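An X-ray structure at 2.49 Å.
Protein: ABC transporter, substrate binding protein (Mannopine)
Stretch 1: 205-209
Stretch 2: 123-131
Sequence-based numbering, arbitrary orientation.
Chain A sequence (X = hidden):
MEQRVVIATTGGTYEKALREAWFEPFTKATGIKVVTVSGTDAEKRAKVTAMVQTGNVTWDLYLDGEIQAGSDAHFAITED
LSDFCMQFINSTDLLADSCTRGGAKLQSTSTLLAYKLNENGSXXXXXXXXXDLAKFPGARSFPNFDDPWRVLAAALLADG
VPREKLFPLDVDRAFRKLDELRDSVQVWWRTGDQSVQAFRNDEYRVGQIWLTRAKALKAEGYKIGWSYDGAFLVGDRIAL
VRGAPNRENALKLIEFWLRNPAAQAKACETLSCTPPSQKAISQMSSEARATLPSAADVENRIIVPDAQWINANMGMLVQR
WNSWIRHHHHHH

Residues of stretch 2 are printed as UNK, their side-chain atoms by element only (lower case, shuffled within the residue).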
ATOM      1  N   ARG A 205     -21.852  -2.799  -8.840  1.00 58.79           N
ATOM      2  CA  ARG A 205     -22.406  -1.892  -7.842  1.00 57.77           C
ATOM      3  C   ARG A 205     -21.706  -2.007  -6.463  1.00 55.89           C
ATOM      4  O   ARG A 205     -21.820  -1.089  -5.651  1.00 54.82           O
ATOM      5  CB  ARG A 205     -23.932  -2.085  -7.722  1.00 61.64           C
ATOM      6  CG  ARG A 205     -24.698  -1.685  -8.985  1.00 78.98           C
ATOM      7  CD  ARG A 205     -26.188  -1.560  -8.735  1.00 94.77           C
ATOM      8  NE  ARG A 205     -26.536  -0.266  -8.143  1.00108.09           N
ATOM      9  CZ  ARG A 205     -27.211   0.693  -8.775  1.00131.71           C
ATOM     10  NH1 ARG A 205     -27.629   0.511 -10.023  1.00120.94           N
ATOM     11  NH2 ARG A 205     -27.485   1.835  -8.156  1.00122.55           N
ATOM     12  N   VAL A 206     -21.017  -3.134  -6.193  1.00 48.54           N
ATOM     13  CA  VAL A 206     -20.276  -3.376  -4.953  1.00 45.70           C
ATOM     14  C   VAL A 206     -18.950  -4.048  -5.304  1.00 47.00           C
ATOM     15  O   VAL A 206     -18.963  -5.089  -5.946  1.00 48.49           O
ATOM     16  CB  VAL A 206     -21.071  -4.237  -3.946  1.00 50.60           C
ATOM     17  CG1 VAL A 206     -20.292  -4.392  -2.644  1.00 48.26           C
ATOM     18  CG2 VAL A 206     -22.451  -3.649  -3.673  1.00 52.27           C
ATOM     19  N   GLY A 207     -17.826  -3.468  -4.884  1.00 39.14           N
ATOM     20  CA  GLY A 207     -16.529  -4.036  -5.214  1.00 37.04           C
ATOM     21  C   GLY A 207     -15.367  -3.687  -4.327  1.00 42.56           C
ATOM     22  O   GLY A 207     -15.446  -2.765  -3.524  1.00 42.33           O
ATOM     23  N   GLN A 208     -14.288  -4.464  -4.446  1.00 41.04           N
ATOM     24  CA  GLN A 208     -13.045  -4.236  -3.738  1.00 39.99           C
ATOM     25  C   GLN A 208     -12.150  -3.556  -4.774  1.00 46.67           C
ATOM     26  O   GLN A 208     -11.771  -4.179  -5.773  1.00 44.87           O
ATOM     27  CB  GLN A 208     -12.433  -5.552  -3.238  1.00 40.88           C
ATOM     28  CG  GLN A 208     -11.033  -5.379  -2.681  1.00 46.71           C
ATOM     29  CD  GLN A 208     -10.473  -6.667  -2.140  1.00 56.07           C
ATOM     30  OE1 GLN A 208     -10.701  -7.047  -0.997  1.00 56.95           O
ATOM     31  NE2 GLN A 208      -9.674  -7.340  -2.911  1.00 54.02           N
ATOM     32  N   ILE A 209     -11.919  -2.247  -4.601  1.00 44.31           N
ATOM     33  CA  ILE A 209     -11.092  -1.466  -5.531  1.00 44.10           C
ATOM     34  C   ILE A 209     -10.055  -0.632  -4.769  1.00 45.45           C
ATOM     35  O   ILE A 209     -10.055  -0.656  -3.542  1.00 43.01           O
ATOM     36  CB  ILE A 209     -11.931  -0.637  -6.544  1.00 48.52           C
ATOM     37  CG1 ILE A 209     -12.631   0.553  -5.883  1.00 48.28           C
ATOM     38  CG2 ILE A 209     -12.920  -1.534  -7.333  1.00 53.38           C
ATOM     39  CD1 ILE A 209     -13.280   1.544  -6.877  1.00 60.63           C
ATOM     40  N   UNK A 123     -26.349   1.460   1.808  1.00 58.69           N
ATOM     41  CA  UNK A 123     -25.149   0.990   1.136  1.00 55.38           C
ATOM     42  C   UNK A 123     -24.338  -0.004   1.981  1.00 58.48           C
ATOM     43  O   UNK A 123     -24.445   0.016   3.210  1.00 58.98           O
ATOM     44  o   UNK A 123     -25.266   4.317   0.286  1.00 62.32           O
ATOM     45  c   UNK A 123     -25.084   3.182  -0.120  1.00 61.00           C
ATOM     46  n   UNK A 123     -25.575   2.774  -1.270  1.00 49.16           N
ATOM     47  c   UNK A 123     -24.311   2.177   0.685  1.00 50.52           C
ATOM     48  N   UNK A 124     -23.568  -0.924   1.347  1.00 53.72           N
ATOM     49  CA  UNK A 124     -22.792  -1.891   2.148  1.00 51.83           C
ATOM     50  C   UNK A 124     -21.645  -1.207   2.887  1.00 53.09           C
ATOM     51  O   UNK A 124     -20.976  -0.345   2.316  1.00 50.48           O
ATOM     52  c   UNK A 124     -22.776  -2.451  -0.203  1.00 58.75           C
ATOM     53  c   UNK A 124     -22.272  -2.900   1.115  1.00 53.36           C
ATOM     54  c   UNK A 124     -23.307  -1.080  -0.101  1.00 54.98           C
ATOM     55  N   UNK A 125     -21.418  -1.578   4.157  1.00 48.63           N
ATOM     56  CA  UNK A 125     -20.365  -0.921   4.934  1.00 44.64           C
ATOM     57  C   UNK A 125     -19.241  -1.866   5.388  1.00 45.48           C
ATOM     58  O   UNK A 125     -18.183  -1.396   5.805  1.00 42.57           O
ATOM     59  c   UNK A 125     -20.971  -0.136   6.112  1.00 45.76           C
ATOM     60  n   UNK A 125     -21.789   2.058   3.479  1.00 60.97           N
ATOM     61  c   UNK A 125     -21.872   1.045   5.678  1.00 39.02           C
ATOM     62  o   UNK A 125     -20.170   2.582   4.909  1.00 61.28           O
ATOM     63  c   UNK A 125     -21.208   1.959   4.662  1.00 64.45           C
ATOM     64  N   UNK A 126     -19.456  -3.191   5.293  1.00 42.00           N
ATOM     65  CA  UNK A 126     -18.478  -4.190   5.693  1.00 40.64           C
ATOM     66  C   UNK A 126     -18.300  -5.229   4.606  1.00 47.44           C
ATOM     67  O   UNK A 126     -19.102  -5.293   3.679  1.00 49.63           O
ATOM     68  o   UNK A 126     -20.096  -5.604   6.742  1.00 51.26           O
ATOM     69  c   UNK A 126     -18.908  -4.880   6.994  1.00 42.16           C
ATOM     70  c   UNK A 126     -19.114  -3.908   8.146  1.00 39.78           C
ATOM     71  N   UNK A 127     -17.278  -6.084   4.736  1.00 44.19           N
ATOM     72  CA  UNK A 127     -17.072  -7.197   3.819  1.00 44.37           C
ATOM     73  C   UNK A 127     -18.263  -8.195   3.921  1.00 52.95           C
ATOM     74  O   UNK A 127     -18.648  -8.786   2.915  1.00 53.43           O
ATOM     75  c   UNK A 127     -14.215  -6.358   2.537  1.00 39.17           C
ATOM     76  c   UNK A 127     -13.057  -4.898   0.461  1.00 39.93           C
ATOM     77  n   UNK A 127     -12.640  -5.798   4.040  1.00 39.77           N
ATOM     78  c   UNK A 127     -13.558  -6.596   4.672  1.00 42.22           C
ATOM     79  c   UNK A 127     -14.225  -5.642   0.234  1.00 40.86           C
ATOM     80  c   UNK A 127     -13.022  -5.626   2.729  1.00 41.12           C
ATOM     81  c   UNK A 127     -12.437  -4.874   1.701  1.00 39.55           C
ATOM     82  c   UNK A 127     -15.714  -7.872   4.078  1.00 41.74           C
ATOM     83  c   UNK A 127     -14.801  -6.387   1.249  1.00 40.75           C
ATOM     84  c   UNK A 127     -14.540  -6.973   3.795  1.00 40.50           C
ATOM     85  N   UNK A 128     -18.889  -8.313   5.116  1.00 51.66           N
ATOM     86  CA  UNK A 128     -20.068  -9.159   5.319  1.00 53.28           C
ATOM     87  C   UNK A 128     -21.224  -8.660   4.464  1.00 58.71           C
ATOM     88  O   UNK A 128     -21.961  -9.483   3.916  1.00 60.53           O
ATOM     89  c   UNK A 128     -20.466  -9.171   6.785  1.00 54.58           C
ATOM     90  N   UNK A 129     -21.349  -7.334   4.294  1.00 53.61           N
ATOM     91  CA  UNK A 129     -22.392  -6.744   3.462  1.00 54.60           C
ATOM     92  C   UNK A 129     -22.140  -7.020   1.976  1.00 58.47           C
ATOM     93  O   UNK A 129     -23.099  -7.189   1.224  1.00 60.41           O
ATOM     94  c   UNK A 129     -22.967  -4.803   5.096  1.00 61.84           C
ATOM     95  o   UNK A 129     -23.658  -5.617   5.803  1.00 60.75           O
ATOM     96  o   UNK A 129     -22.716  -3.628   5.447  1.00 67.02           O
ATOM     97  c   UNK A 129     -22.500  -5.244   3.719  1.00 55.57           C
ATOM     98  N   UNK A 130     -20.854  -7.112   1.561  1.00 52.77           N
ATOM     99  CA  UNK A 130     -20.492  -7.464   0.174  1.00 52.08           C
ATOM    100  C   UNK A 130     -21.046  -8.867  -0.155  1.00 58.56           C
ATOM    101  O   UNK A 130     -21.487  -9.111  -1.276  1.00 59.30           O
ATOM    102  c   UNK A 130     -18.513  -7.755  -1.445  1.00 54.21           C
ATOM    103  c   UNK A 130     -16.952  -7.294  -3.569  1.00 52.00           C
ATOM    104  s   UNK A 130     -17.074  -6.823  -1.972  1.00 53.91           S
ATOM    105  c   UNK A 130     -18.964  -7.392  -0.036  1.00 51.51           C
ATOM    106  N   UNK A 131     -21.109  -9.748   0.853  1.00 57.01           N
ATOM    107  CA  UNK A 131     -21.644 -11.100   0.700  1.00 59.88           C
ATOM    108  C   UNK A 131     -23.168 -11.168   0.910  1.00 68.67           C
ATOM    109  O   UNK A 131     -23.759 -12.235   0.745  1.00 71.95           O
ATOM    110  c   UNK A 131     -19.836 -12.835   1.041  1.00 58.35           C
ATOM    111  c   UNK A 131     -20.945 -12.051   1.669  1.00 57.91           C
ATOM    112  n   UNK A 131     -18.648 -14.511   0.125  1.00 61.41           N
ATOM    113  c   UNK A 131     -15.881 -12.066  -0.126  1.00 55.30           C
ATOM    114  c   UNK A 131     -17.799 -13.431   0.167  1.00 60.10           C
ATOM    115  c   UNK A 131     -17.881 -11.105   0.854  1.00 54.41           C
ATOM    116  c   UNK A 131     -19.867 -14.145   0.649  1.00 63.10           C
ATOM    117  c   UNK A 131     -16.564 -10.981   0.437  1.00 53.93           C
ATOM    118  c   UNK A 131     -18.518 -12.352   0.731  1.00 55.76           C
ATOM    119  c   UNK A 131     -16.474 -13.301  -0.261  1.00 57.61           C
TER

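Position 123 carries four side-chain atoms: two carbons in line, the second bearing one oxygen and one nitrogen. That is a short carboxamide, and it makes no contact with stretch 1. It is Asn123.

Position 124 has three side-chain carbons that close a ring onto the backbone nitrogen, and its CA-to-CB bond points toward stretch 1. A ring carbon lies against a methyl of Val206. This is Pro124, and the contact is Val206 CG2 to Pro124 CG at 3.7 Å, apolar against apolar.

Position 125 shows three carbons, the third holding an oxygen and a nitrogen, so the side chain is one carbon longer than at 123. It is out of reach of stretch 1. This is Gln125; its NE2 donates a weak hydrogen bond to Asn123 O at 3.4 Å, within the same loop.

Position 126 has one carbon carrying an oxygen and a second carbon, a branched hydroxyl side chain just before the helix. It touches nothing on stretch 1. It is Thr126, the N-cap.

Position 127 has ten side-chain atoms, nine carbons and one nitrogen: one carbon, then fused five- and six-membered rings. CA to CB runs sideways, but the end of the side chain comes nearer and reaches the side chain of Gln208. This is Trp127. Its CH2 lies 3.5 Å from Gln208 OE1, an oblique approach, although the amide of Gln208 is probably turned over in the model and the identity of that atom carries no weight.

Position 128 has a single carbon, far from stretch 1: Ala128.

Position 129 has two carbons, the second carrying two oxygens, and its end leads away from stretch 1. The carboxylate is Asp129. Its OD2 accepts from Gln125 N at 2.7 Å and from Thr126 N at 3.3 Å, while Asp129 N donates to Thr126 OG1 at 3.2 Å, the capping bond. Side chain and backbone thus exchange bonds in both directions across the first turn.

Position 130 is an unbranched chain of two carbons, a sulfur and a last carbon, reaching the strand at three successive residues. It is Met130. Its CE sits 3.8 Å from Val206 O, 3.7 Å from Gly207 CA and 4.0 Å from Gln208 N, while its CG lies 4.0 Å from Val206 CG1.

Position 131 has one carbon and then a fused five- and six-membered ring pair with one nitrogen, again ten atoms, but out of reach of stretch 1: Trp131.

The contact has no hydrogen bond across it and works by packing. Val206 points toward stretch 2 and packs its CG2 on Pro124, while CG1 lies between Pro124 and Met130, 4.0 Å from Pro124 CG and 4.0 Å from Met130 CG. At Gly207 there is no side chain, and the methionine methyl rests against bare backbone. The lesson for design is a separation of roles: polar groups of 125, 126 and 129 organize the helix start, while Pro124, Trp127 and Met130, spaced three apart, meet the strand.

Stretch 2 (123-131) NPQTWADMW
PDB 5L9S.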